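Local coordinates for homoserine dehydrogenase (Staphylococcus aureus M1064, PDB 4PG7), which catalyses the reversible NAD(P)-dependent reduction of aspartate semialdehyde to homoserine, a step of the aspartic acid pathway of amino acid biosynthesis, at residues Glu44-Ile49 with Asp56-His61; Gly37-Ile42 with Pro72-Gln77; Gly32-Gly37 with Leu324-Ala329; Leu93-Glu98 with Ser332-Val337; Ala113-Lys118 with Glu136-Glu141. One frame throughout, in Å; residues are numbered along the deposited sequence.

Contact 1 (Glu44-Ile49 with Asp56-His61); sequences ENRQQI and DIVIKH
In the beta-alpha-beta unit that opens the nucleotide-binding domain, Arg-46 near the end of helix 33-53 reaches over to Asp-56 and Val-58 on the strand that follows. Helix and strand run roughly antiparallel here (146°), as expected where a helix turns back into the next strand, with their axes 8.0 Å apart. Arginine suits this partly exposed position because its long, straight chain spans the gap between helix and strand and brings a charge to Asp-56. CG stands anti to the backbone N (chi1 -167°) and the chain stays extended as far as NE. This brings the guanidinium side-on to the acid: Arg-46 NE and NH2 both bond to Asp-56 OD1, each at 3.0 Å, NE nearly along the C-O axis and NH2 on the syn side, with the oxygen in the guanidinium plane and the carboxylate turned 17° from it. Arg-46 NH2 lies 3.7 Å from Val-58 CG2. OD1 accepts from Gln-50 NE2 too, so one oxygen takes three donors and the carboxylate is probably well stabilised as an anion. Ile-57 O lies over one face of the guanidinium, 3.3 Å from Arg-46 NE but at a poor angle for bonding. Deeper in, Ile-49 CG2 meets Ile-57 CG1 at 4.2 Å. Ile-57 packs on Leu-24 and Ile-26 of parallel strand 22-29 and on Ile-42, two turns back from Ile-49, while His-351 of the second subunit packs on Asn-45.

Contact 2 (Gly37-Ile42 with Pro72-Gln77); sequences GVVKII and PLNISQ
The flat group in this contact is the carboxamide of Asn-74, and what it presents to Val-39 is its amino end. CG1 of Val-39 lies beyond Asn-74 ND2 at 3.9 Å; the methyl stands off the amino end, out of the amide plane, and offers no acceptor. ND2 also makes a weak hydrogen bond to Glu-43 OE2, one turn further along the helix. Asn-74 reaches this spot because CG sits between the backbone N and the carbonyl carbon, the crowded position, at chi1 78°. Such a short amide suits a partly exposed seam, with an apolar neighbour on one side and a polar one within reach. Helix 33-53 is the first helix of the Rossmann-type domain, and residues 72-77 belong to the connection leaving its second strand, 55-63, so the loop packs beside the helix at Val-39, which also touches the sheet. The fit is slight: 89 Å² is buried in all, and the nearest CA atoms, of Val-39 and Ile-75, stay 8.3 Å apart. Ile-75 sends its CD1 to within 4.4 Å of Val-39 CG1, while the beta-branched Val-39, buried and compact, also touches Leu-28 and Tyr-78. Ile-75 also touches Leu-31. Within the loop, Ser-76 OG donates to Leu-73 O at 2.7 Å, reinforcing a turn whose backbone bonds Ile-75 N to Pro-72 O and Ser-76 N to Leu-73 O are weak.

Contact 3 (Gly32-Gly37 with Leu324-Ala329); sequences GTVGSG and LATGSA
Val-34 and Thr-326 meet with their side chains at about a right angle, the fork of the valine set across the methyl of the threonine. CG1 of Val-34 approaches Thr-326 CG2 to 3.9 Å and its other methyl, CG2, follows at 4.2 Å, so both prongs straddle one carbon. Threonine suits the place because its two branches do different work: with chi1 at -57°, CG2 is anti to the backbone N and turns to the valine, while OG1 bonds to Gly-322 O, in the turn just before its helix, which satisfies the buried hydroxyl. Next to this pair the backbones come close. Val-34 CA and Gly-327 CA are 5.4 Å apart, a closeness possible because Gly-327 has no side chain on the face turned to the backbone of helix 33-53, and Val-34 CG1 rests 4.3 Å from Gly-327 N. Ser-36 secures the helix start: its N and its OG reach Gly-32 O from opposite faces of the carbonyl plane, at 2.9 Å and 2.7 Å. At the near edge Thr-33 OG1 is hydrogen-bonded to Ser-323 OG, a polar tie between the two helix beginnings. Gly-32, at the N-cap, and Gly-35 belong with Gly-30 to a GxGxxG sequence at a strand-turn-helix, consistent with the glycine-rich turn by which Rossmann folds receive the pyrophosphate of a dinucleotide; helix 323-339 packs directly against the helix that this turn begins.

Contact 4 (Leu93-Glu98 with Ser332-Val337); sequences LDIIVE and SDLLNV
Glu-98 holds its carboxylate in a net of bonds: OE2 takes the backbone N of both Met-100 and Gly-101, while OE1 is hydrogen-bonded to Thr-122 OG1 and Asn-124 ND2. A buried acid needs such partners, and it probably helps hold the turn that leaves strand 95-98. Earlier on the strand, Ile-95 makes the contact with helix 323-339, all of it apolar. Its CG1 stands beside the backbone N and the chain beyond is extended (chi2 174°), which carries CD1 outward between two helix residues. CD1 of Leu-334 comes to 3.5 Å from Ile-95 CD1, a tight approach, and to 4.1 Å from Ile-95 CG2. Leu-334 meets the isoleucine obliquely; Val-337, one turn on, meets it tip to tip, CG1 to CD1 at 3.9 Å. The longer isoleucine and leucine bridge 8.3 Å between Ile-95 CA and Leu-334 CA; the shorter valine suffices because it points toward Ile-95. The helix also reaches the next strand, 119-122: Leu-334 touches Ile-121 and Val-337 touches His-119. A helix laid over the central strands of a parallel sheet through branched aliphatics is characteristic of the Rossmann fold, although this one follows much later in the chain.

Contact 5 (Ala113-Lys118 with Glu136-Glu141); sequences ALKNKK and EDLAEE
Apolar contact carries most of the join between Leu-114 and the pair Leu-138 and Ala-139. The two methyls of Leu-114 divide between them: CD2 meets Ala-139 CB at 3.8 Å, and CD1 lies 4.2 Å from Leu-138 CB. The small alanine lets the helices come close, with 5.7 Å between Leu-114 CA and Ala-139 CA. Nearer the solvent, the extended Lys-115 chain crosses Leu-138 at a slant, its CE 4.1 Å from Leu-138 CD1. A lysine can thus cover an apolar neighbour and still carry its ammonium toward the surface. Charge plays a looser part: Lys-115 NZ is 7.0 Å from Glu-141 OE1, at most a mild attraction, and also lies near the like-charged Arg-111. Backbone bonding ends the first helix. Lys-117, with positive phi, is the C-prime residue of a Schellman motif, in which Lys-118 N bonds to Ala-113 O at 2.9 Å and Lys-117 N to Leu-114 O at 3.0 Å. The chain then turns straight into strand 119-122, on whose Val-120 Leu-114 also rests. Helices 106-115 and 129-141, joined through that strand and packed side by side, are successive crossover helices of the parallel beta-alpha-beta arrangement of a Rossmann domain.

In the fold
All five contacts belong to one parallel sheet and the helices and loop packed about it. Contacts 1, 2 and 3 follow helix 33-53 from its far end back to its start, neighbouring centres being about 11 Å apart, with Gly-37 shared by contacts 2 and 3. Ile-42 ties contact 2 both to Ile-59 of contact 1 (CD1 to CD1, 3.9 Å) and to Leu-334 of contact 4. Helix 323-339 serves contacts 3 and 4. Contact 5, about 13 Å from contact 4 between centres, lies across the sheet: Ile-95 faces helix 323-339, whereas the next residue, Ile-96, touches Ala-113 and Lys-118. Contact 3 is nearest the presumed dinucleotide site; none of the five includes a residue of the lysine pocket.

Contact 1 (Glu44-Ile49 with Asp56-His61)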
# COMPACT_ATOMS: atom_id res chain seq x y z
N GLU A 44 -16.11 21.35 14.33
CA GLU A 44 -16.95 20.16 14.53
C GLU A 44 -16.40 19.18 15.56
O GLU A 44 -17.16 18.43 16.17
CB GLU A 44 -17.19 19.47 13.18
CG GLU A 44 -18.16 20.25 12.33
CD GLU A 44 -18.20 19.80 10.88
OE1 GLU A 44 -17.52 18.80 10.53
OE2 GLU A 44 -18.91 20.45 10.09
N ASN A 45 -15.09 19.19 15.79
CA ASN A 45 -14.45 18.28 16.74
C ASN A 45 -13.90 18.95 17.99
O ASN A 45 -13.24 18.29 18.79
CB ASN A 45 -13.33 17.53 16.04
CG ASN A 45 -13.86 16.56 15.02
OD1 ASN A 45 -14.30 15.47 15.38
ND2 ASN A 45 -13.84 16.95 13.76
N ARG A 46 -14.19 20.23 18.17
CA ARG A 46 -13.57 21.00 19.24
C ARG A 46 -13.92 20.45 20.62
O ARG A 46 -13.03 20.21 21.44
CB ARG A 46 -13.97 22.48 19.17
CG ARG A 46 -13.12 23.37 20.07
CD ARG A 46 -13.36 24.84 19.80
NE ARG A 46 -12.64 25.69 20.75
CZ ARG A 46 -12.74 27.01 20.82
NH1 ARG A 46 -13.53 27.68 19.98
NH2 ARG A 46 -12.04 27.68 21.72
N GLN A 47 -15.22 20.24 20.86
CA GLN A 47 -15.70 19.72 22.15
C GLN A 47 -15.08 18.36 22.45
O GLN A 47 -14.66 18.10 23.57
CB GLN A 47 -17.23 19.64 22.17
N GLN A 48 -15.04 17.51 21.44
CA GLN A 48 -14.42 16.18 21.55
C GLN A 48 -12.93 16.24 21.90
O GLN A 48 -12.45 15.44 22.71
CB GLN A 48 -14.62 15.42 20.23
CG GLN A 48 -13.84 14.12 20.13
CD GLN A 48 -14.23 13.30 18.92
OE1 GLN A 48 -14.47 13.84 17.83
NE2 GLN A 48 -14.30 11.99 19.09
N ILE A 49 -12.20 17.16 21.28
CA ILE A 49 -10.76 17.33 21.53
C ILE A 49 -10.50 17.84 22.95
O ILE A 49 -9.51 17.48 23.59
CB ILE A 49 -10.11 18.28 20.50
CG1 ILE A 49 -10.13 17.65 19.10
CG2 ILE A 49 -8.68 18.63 20.88
CD1 ILE A 49 -10.04 18.65 17.97
N ASP A 56 -7.76 22.69 24.37
CA ASP A 56 -8.68 23.62 23.73
C ASP A 56 -7.97 24.33 22.59
O ASP A 56 -7.14 25.20 22.82
CB ASP A 56 -9.19 24.62 24.76
CG ASP A 56 -10.18 25.61 24.16
OD1 ASP A 56 -10.82 25.29 23.14
OD2 ASP A 56 -10.30 26.72 24.73
N ILE A 57 -8.32 23.96 21.35
CA ILE A 57 -7.71 24.55 20.17
C ILE A 57 -8.36 25.88 19.84
O ILE A 57 -9.56 25.95 19.56
CB ILE A 57 -7.83 23.64 18.92
CG1 ILE A 57 -7.33 22.22 19.22
CG2 ILE A 57 -7.05 24.23 17.76
CD1 ILE A 57 -5.96 22.16 19.85
N VAL A 58 -7.57 26.95 19.88
CA VAL A 58 -8.07 28.28 19.56
C VAL A 58 -7.37 28.78 18.31
O VAL A 58 -6.13 28.93 18.28
CB VAL A 58 -7.85 29.27 20.72
CG1 VAL A 58 -8.42 30.65 20.38
CG2 VAL A 58 -8.51 28.76 21.98
N ILE A 59 -8.17 29.00 17.28
CA ILE A 59 -7.71 29.61 16.05
C ILE A 59 -7.71 31.11 16.29
O ILE A 59 -8.74 31.78 16.17
CB ILE A 59 -8.60 29.24 14.86
CG1 ILE A 59 -8.66 27.72 14.69
CG2 ILE A 59 -8.07 29.90 13.60
CD1 ILE A 59 -9.62 27.23 13.62
N LYS A 60 -6.54 31.63 16.64
CA LYS A 60 -6.43 33.03 17.07
C LYS A 60 -6.26 34.00 15.90
O LYS A 60 -6.64 35.16 16.01
CB LYS A 60 -5.25 33.18 18.03
CG LYS A 60 -5.24 34.52 18.73
CD LYS A 60 -4.30 34.54 19.92
CE LYS A 60 -4.18 35.96 20.47
NZ LYS A 60 -2.93 36.09 21.25
N HIS A 61 -5.65 33.54 14.80
CA HIS A 61 -5.45 34.36 13.62
C HIS A 61 -5.60 33.50 12.36
O HIS A 61 -5.18 32.35 12.33
CB HIS A 61 -4.04 34.98 13.57
CG HIS A 61 -3.65 35.75 14.80
ND1 HIS A 61 -4.09 37.03 15.06
CD2 HIS A 61 -2.81 35.44 15.82
CE1 HIS A 61 -3.59 37.46 16.20
NE2 HIS A 61 -2.81 36.51 16.69

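Contact 2 (Gly37-Ile42 with Pro72-Gln77)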
# COMPACT_ATOMS: atom_id res chain seq x y z
N GLY A 37 -11.72 23.88 5.08
CA GLY A 37 -11.90 22.53 5.58
C GLY A 37 -11.25 22.29 6.92
O GLY A 37 -11.85 21.65 7.78
N VAL A 38 -10.03 22.79 7.11
CA VAL A 38 -9.35 22.68 8.41
C VAL A 38 -10.16 23.35 9.50
O VAL A 38 -10.32 22.80 10.60
CB VAL A 38 -7.93 23.28 8.38
CG1 VAL A 38 -7.34 23.40 9.78
CG2 VAL A 38 -7.01 22.40 7.51
N VAL A 39 -10.68 24.53 9.22
CA VAL A 39 -11.47 25.28 10.20
C VAL A 39 -12.71 24.47 10.58
O VAL A 39 -12.97 24.25 11.76
CB VAL A 39 -11.86 26.67 9.68
CG1 VAL A 39 -12.87 27.34 10.59
CG2 VAL A 39 -10.60 27.55 9.56
N LYS A 40 -13.46 24.01 9.57
CA LYS A 40 -14.69 23.25 9.80
C LYS A 40 -14.44 22.00 10.63
O LYS A 40 -15.19 21.69 11.57
CB LYS A 40 -15.34 22.85 8.47
N ILE A 41 -13.36 21.29 10.32
CA ILE A 41 -13.02 20.08 11.04
C ILE A 41 -12.70 20.37 12.51
O ILE A 41 -13.13 19.64 13.40
CB ILE A 41 -11.85 19.33 10.39
CG1 ILE A 41 -12.29 18.74 9.04
CG2 ILE A 41 -11.35 18.22 11.31
CD1 ILE A 41 -11.14 18.23 8.19
N ILE A 42 -11.93 21.43 12.76
CA ILE A 42 -11.64 21.83 14.14
C ILE A 42 -12.93 22.23 14.88
O ILE A 42 -13.14 21.79 16.01
CB ILE A 42 -10.61 22.98 14.19
CG1 ILE A 42 -9.24 22.47 13.74
CG2 ILE A 42 -10.53 23.57 15.60
CD1 ILE A 42 -8.30 23.56 13.30
N PRO A 72 -18.19 32.83 4.19
CA PRO A 72 -19.32 32.32 4.96
C PRO A 72 -19.31 32.87 6.41
O PRO A 72 -18.29 33.38 6.89
CB PRO A 72 -19.16 30.80 4.91
CG PRO A 72 -18.15 30.53 3.84
CD PRO A 72 -17.29 31.76 3.73
N LEU A 73 -20.45 32.75 7.07
CA LEU A 73 -20.66 33.31 8.39
C LEU A 73 -19.69 32.76 9.45
O LEU A 73 -19.23 33.50 10.34
CB LEU A 73 -22.10 33.01 8.82
CG LEU A 73 -22.57 33.59 10.15
CD1 LEU A 73 -22.50 35.12 10.12
CD2 LEU A 73 -23.99 33.10 10.43
N ASN A 74 -19.36 31.48 9.35
CA ASN A 74 -18.54 30.84 10.36
C ASN A 74 -17.17 31.53 10.40
O ASN A 74 -16.61 31.77 11.48
CB ASN A 74 -18.46 29.32 10.14
CG ASN A 74 -17.48 28.94 9.03
OD1 ASN A 74 -17.59 29.40 7.89
ND2 ASN A 74 -16.51 28.11 9.38
N ILE A 75 -16.68 31.92 9.22
CA ILE A 75 -15.36 32.54 9.10
C ILE A 75 -15.31 33.90 9.76
O ILE A 75 -14.29 34.22 10.38
CB ILE A 75 -14.89 32.70 7.63
CG1 ILE A 75 -14.87 31.35 6.91
CG2 ILE A 75 -13.51 33.35 7.59
CD1 ILE A 75 -14.01 30.28 7.57
N SER A 76 -16.39 34.66 9.68
CA SER A 76 -16.42 35.98 10.31
C SER A 76 -16.24 35.93 11.83
O SER A 76 -16.05 36.97 12.44
CB SER A 76 -17.70 36.75 9.95
OG SER A 76 -18.86 36.18 10.56
N GLN A 77 -16.27 34.75 12.45
CA GLN A 77 -16.05 34.64 13.90
C GLN A 77 -14.56 34.73 14.25
O GLN A 77 -14.20 35.00 15.37
CB GLN A 77 -16.61 33.31 14.43

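Contact 3 (Gly32-Gly37 with Leu324-Ala329)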
# COMPACT_ATOMS: atom_id res chain seq x y z
N GLY A 32 -8.14 28.87 1.72
CA GLY A 32 -8.79 28.37 0.49
C GLY A 32 -9.71 27.22 0.85
O GLY A 32 -10.28 27.21 1.95
N THR A 33 -9.86 26.25 -0.05
CA THR A 33 -10.70 25.10 0.23
C THR A 33 -10.09 24.26 1.34
O THR A 33 -10.80 23.76 2.20
CB THR A 33 -10.92 24.22 -1.02
OG1 THR A 33 -9.65 23.85 -1.56
CG2 THR A 33 -11.70 24.98 -2.06
N VAL A 34 -8.77 24.12 1.34
CA VAL A 34 -8.12 23.31 2.38
C VAL A 34 -8.23 24.03 3.74
O VAL A 34 -8.58 23.42 4.75
CB VAL A 34 -6.64 23.01 2.03
CG1 VAL A 34 -5.94 22.32 3.19
CG2 VAL A 34 -6.53 22.16 0.77
N GLY A 35 -7.91 25.33 3.76
CA GLY A 35 -8.02 26.13 5.00
C GLY A 35 -9.42 26.14 5.58
O GLY A 35 -9.61 25.90 6.77
N SER A 36 -10.42 26.36 4.73
CA SER A 36 -11.82 26.30 5.17
C SER A 36 -12.16 24.95 5.75
O SER A 36 -12.78 24.86 6.83
CB SER A 36 -12.75 26.61 4.01
OG SER A 36 -12.39 27.85 3.46
N GLY A 37 -11.72 23.88 5.08
CA GLY A 37 -11.90 22.53 5.58
C GLY A 37 -11.25 22.29 6.92
O GLY A 37 -11.85 21.65 7.78
N LEU A 324 -10.84 17.74 1.62
CA LEU A 324 -11.25 17.27 2.94
C LEU A 324 -10.23 16.29 3.51
O LEU A 324 -9.99 16.26 4.72
CB LEU A 324 -12.62 16.58 2.88
N ALA A 325 -9.64 15.48 2.63
CA ALA A 325 -8.61 14.54 3.03
C ALA A 325 -7.33 15.26 3.44
O ALA A 325 -6.71 14.92 4.44
CB ALA A 325 -8.33 13.56 1.90
N THR A 326 -6.94 16.27 2.66
CA THR A 326 -5.80 17.11 3.00
C THR A 326 -6.06 17.83 4.33
O THR A 326 -5.21 17.81 5.22
CB THR A 326 -5.52 18.14 1.89
OG1 THR A 326 -5.31 17.45 0.66
CG2 THR A 326 -4.28 18.97 2.20
N GLY A 327 -7.25 18.41 4.46
CA GLY A 327 -7.64 19.09 5.70
C GLY A 327 -7.64 18.13 6.87
O GLY A 327 -7.18 18.47 7.97
N SER A 328 -8.16 16.93 6.65
CA SER A 328 -8.21 15.92 7.69
C SER A 328 -6.80 15.49 8.12
O SER A 328 -6.54 15.25 9.30
CB SER A 328 -9.03 14.72 7.21
OG SER A 328 -9.15 13.77 8.24
N ALA A 329 -5.88 15.41 7.16
CA ALA A 329 -4.49 15.07 7.46
C ALA A 329 -3.81 16.17 8.29
O ALA A 329 -3.06 15.88 9.22
CB ALA A 329 -3.72 14.78 6.19

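Contact 4 (Leu93-Glu98 with Ser332-Val337)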
# COMPACT_ATOMS: atom_id res chain seq x y z
N LEU A 93 1.25 32.17 20.36
CA LEU A 93 0.96 31.08 19.44
C LEU A 93 1.85 29.87 19.72
O LEU A 93 3.05 30.01 19.97
CB LEU A 93 1.14 31.51 17.99
CG LEU A 93 0.15 32.56 17.49
CD1 LEU A 93 0.42 32.84 16.03
CD2 LEU A 93 -1.30 32.14 17.68
N ASP A 94 1.24 28.70 19.69
CA ASP A 94 1.94 27.44 19.91
C ASP A 94 2.25 26.76 18.58
O ASP A 94 3.31 26.14 18.42
CB ASP A 94 1.07 26.53 20.77
CG ASP A 94 0.69 27.19 22.09
OD1 ASP A 94 1.63 27.57 22.83
OD2 ASP A 94 -0.53 27.36 22.37
N ILE A 95 1.33 26.87 17.63
CA ILE A 95 1.41 26.16 16.36
C ILE A 95 0.96 27.02 15.18
O ILE A 95 -0.06 27.71 15.26
CB ILE A 95 0.52 24.89 16.37
CG1 ILE A 95 0.79 24.03 17.62
CG2 ILE A 95 0.74 24.08 15.09
CD1 ILE A 95 -0.13 22.84 17.77
N ILE A 96 1.71 26.95 14.08
CA ILE A 96 1.34 27.62 12.83
C ILE A 96 0.97 26.56 11.80
O ILE A 96 1.75 25.63 11.53
CB ILE A 96 2.51 28.44 12.25
CG1 ILE A 96 3.09 29.39 13.30
CG2 ILE A 96 2.07 29.20 11.01
CD1 ILE A 96 2.14 30.46 13.73
N VAL A 97 -0.22 26.70 11.24
CA VAL A 97 -0.73 25.78 10.22
C VAL A 97 -0.73 26.50 8.89
O VAL A 97 -1.47 27.46 8.71
CB VAL A 97 -2.14 25.31 10.55
CG1 VAL A 97 -2.66 24.38 9.46
CG2 VAL A 97 -2.16 24.63 11.91
N GLU A 98 0.12 26.07 7.97
CA GLU A 98 0.26 26.76 6.70
C GLU A 98 -0.40 25.97 5.57
O GLU A 98 -0.05 24.82 5.31
CB GLU A 98 1.74 27.00 6.40
CG GLU A 98 1.99 27.83 5.17
CD GLU A 98 2.25 26.98 3.94
OE1 GLU A 98 3.20 26.16 3.98
OE2 GLU A 98 1.51 27.12 2.94
N SER A 332 -5.07 15.91 11.83
CA SER A 332 -4.44 14.74 12.43
C SER A 332 -3.03 15.10 12.92
O SER A 332 -2.70 14.85 14.07
CB SER A 332 -4.38 13.60 11.42
OG SER A 332 -3.73 12.48 11.97
N ASP A 333 -2.23 15.71 12.05
CA ASP A 333 -0.89 16.17 12.46
C ASP A 333 -0.97 17.15 13.64
O ASP A 333 -0.10 17.14 14.51
CB ASP A 333 -0.15 16.85 11.29
CG ASP A 333 0.46 15.84 10.30
OD1 ASP A 333 0.67 14.67 10.68
OD2 ASP A 333 0.75 16.24 9.16
N LEU A 334 -2.00 17.97 13.64
CA LEU A 334 -2.24 18.93 14.70
C LEU A 334 -2.46 18.25 16.06
O LEU A 334 -1.83 18.62 17.06
CB LEU A 334 -3.44 19.81 14.33
CG LEU A 334 -3.84 20.94 15.27
CD1 LEU A 334 -2.67 21.86 15.54
CD2 LEU A 334 -5.01 21.70 14.66
N LEU A 335 -3.34 17.25 16.09
CA LEU A 335 -3.57 16.51 17.34
C LEU A 335 -2.32 15.77 17.80
O LEU A 335 -2.05 15.69 19.00
CB LEU A 335 -4.73 15.54 17.16
CG LEU A 335 -6.09 16.18 16.89
CD1 LEU A 335 -7.14 15.09 16.74
CD2 LEU A 335 -6.47 17.15 18.00
N ASN A 336 -1.56 15.23 16.86
CA ASN A 336 -0.31 14.58 17.22
C ASN A 336 0.63 15.53 17.94
O ASN A 336 1.20 15.18 18.96
CB ASN A 336 0.40 14.04 16.01
CG ASN A 336 1.40 12.96 16.36
OD1 ASN A 336 1.06 11.78 16.53
ND2 ASN A 336 2.66 13.36 16.50
N VAL A 337 0.82 16.71 17.36
CA VAL A 337 1.67 17.72 17.97
C VAL A 337 1.09 18.14 19.33
O VAL A 337 1.83 18.40 20.26
CB VAL A 337 1.85 18.94 17.05
CG1 VAL A 337 2.56 20.08 17.77
CG2 VAL A 337 2.63 18.55 15.80

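Contact 5 (Ala113-Lys118 with Glu136-Glu141)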
# COMPACT_ATOMS: atom_id res chain seq x y z
N ALA A 113 8.85 31.13 11.87
CA ALA A 113 8.02 30.46 12.87
C ALA A 113 8.84 29.46 13.69
O ALA A 113 8.76 29.45 14.93
CB ALA A 113 6.85 29.75 12.20
N LEU A 114 9.65 28.66 13.00
CA LEU A 114 10.47 27.65 13.65
C LEU A 114 11.55 28.29 14.54
O LEU A 114 11.80 27.82 15.66
CB LEU A 114 11.11 26.72 12.61
CG LEU A 114 10.15 25.87 11.80
CD1 LEU A 114 10.84 25.29 10.57
CD2 LEU A 114 9.54 24.75 12.64
N LYS A 115 12.16 29.37 14.05
CA LYS A 115 13.13 30.13 14.82
C LYS A 115 12.49 30.74 16.07
O LYS A 115 13.15 30.90 17.10
CB LYS A 115 13.79 31.21 13.97
CG LYS A 115 14.83 30.67 13.00
CD LYS A 115 15.30 31.72 12.01
CE LYS A 115 16.44 31.17 11.17
NZ LYS A 115 17.04 32.17 10.25
N ASN A 116 11.20 31.07 15.96
CA ASN A 116 10.43 31.56 17.11
C ASN A 116 9.82 30.45 17.97
O ASN A 116 8.96 30.70 18.81
CB ASN A 116 9.35 32.52 16.62
CG ASN A 116 9.93 33.77 15.99
OD1 ASN A 116 11.14 33.97 15.99
ND2 ASN A 116 9.07 34.60 15.43
N LYS A 117 10.29 29.22 17.78
CA LYS A 117 9.90 28.08 18.61
C LYS A 117 8.42 27.75 18.47
O LYS A 117 7.78 27.36 19.44
CB LYS A 117 10.25 28.33 20.09
CG LYS A 117 11.67 28.83 20.33
CD LYS A 117 12.71 27.84 19.83
CE LYS A 117 14.11 28.10 20.36
NZ LYS A 117 14.91 29.03 19.51
N LYS A 118 7.88 27.89 17.26
CA LYS A 118 6.52 27.46 16.98
C LYS A 118 6.52 26.20 16.15
O LYS A 118 7.26 26.10 15.17
CB LYS A 118 5.75 28.57 16.27
CG LYS A 118 5.82 29.90 17.01
CD LYS A 118 4.71 30.84 16.57
N GLU A 136 12.97 20.76 8.11
CA GLU A 136 13.13 19.68 9.09
C GLU A 136 14.35 19.92 10.02
O GLU A 136 14.24 19.70 11.23
CB GLU A 136 13.26 18.33 8.40
CG GLU A 136 11.93 17.77 7.92
CD GLU A 136 12.01 16.31 7.52
OE1 GLU A 136 12.68 16.00 6.50
OE2 GLU A 136 11.40 15.48 8.24
N ASP A 137 15.46 20.39 9.46
CA ASP A 137 16.69 20.65 10.24
C ASP A 137 16.47 21.82 11.19
O ASP A 137 16.90 21.79 12.35
CB ASP A 137 17.87 21.01 9.33
CG ASP A 137 18.36 19.86 8.47
OD1 ASP A 137 17.98 18.69 8.71
OD2 ASP A 137 19.15 20.13 7.54
N LEU A 138 15.82 22.86 10.68
CA LEU A 138 15.57 24.06 11.44
C LEU A 138 14.62 23.75 12.60
O LEU A 138 14.79 24.26 13.71
CB LEU A 138 15.01 25.15 10.52
CG LEU A 138 15.07 26.61 10.96
CD1 LEU A 138 16.47 27.05 11.36
CD2 LEU A 138 14.53 27.48 9.84
N ALA A 139 13.65 22.88 12.35
CA ALA A 139 12.73 22.43 13.40
C ALA A 139 13.46 21.67 14.52
O ALA A 139 13.32 22.02 15.70
CB ALA A 139 11.64 21.57 12.81
N GLU A 140 14.23 20.64 14.14
CA GLU A 140 15.01 19.86 15.10
C GLU A 140 15.92 20.77 15.92
O GLU A 140 16.00 20.65 17.15
CB GLU A 140 15.87 18.79 14.40
CG GLU A 140 16.72 17.97 15.37
CD GLU A 140 17.78 17.10 14.71
OE1 GLU A 140 17.55 16.61 13.58
OE2 GLU A 140 18.84 16.89 15.33
N GLU A 141 16.59 21.67 15.21
CA GLU A 141 17.47 22.67 15.79
C GLU A 141 16.79 23.55 16.84
O GLU A 141 17.42 23.95 17.84
CB GLU A 141 18.01 23.52 14.65
CG GLU A 141 18.94 24.66 15.00
CD GLU A 141 19.53 25.28 13.75
OE1 GLU A 141 19.39 26.51 13.56
OE2 GLU A 141 20.10 24.53 12.93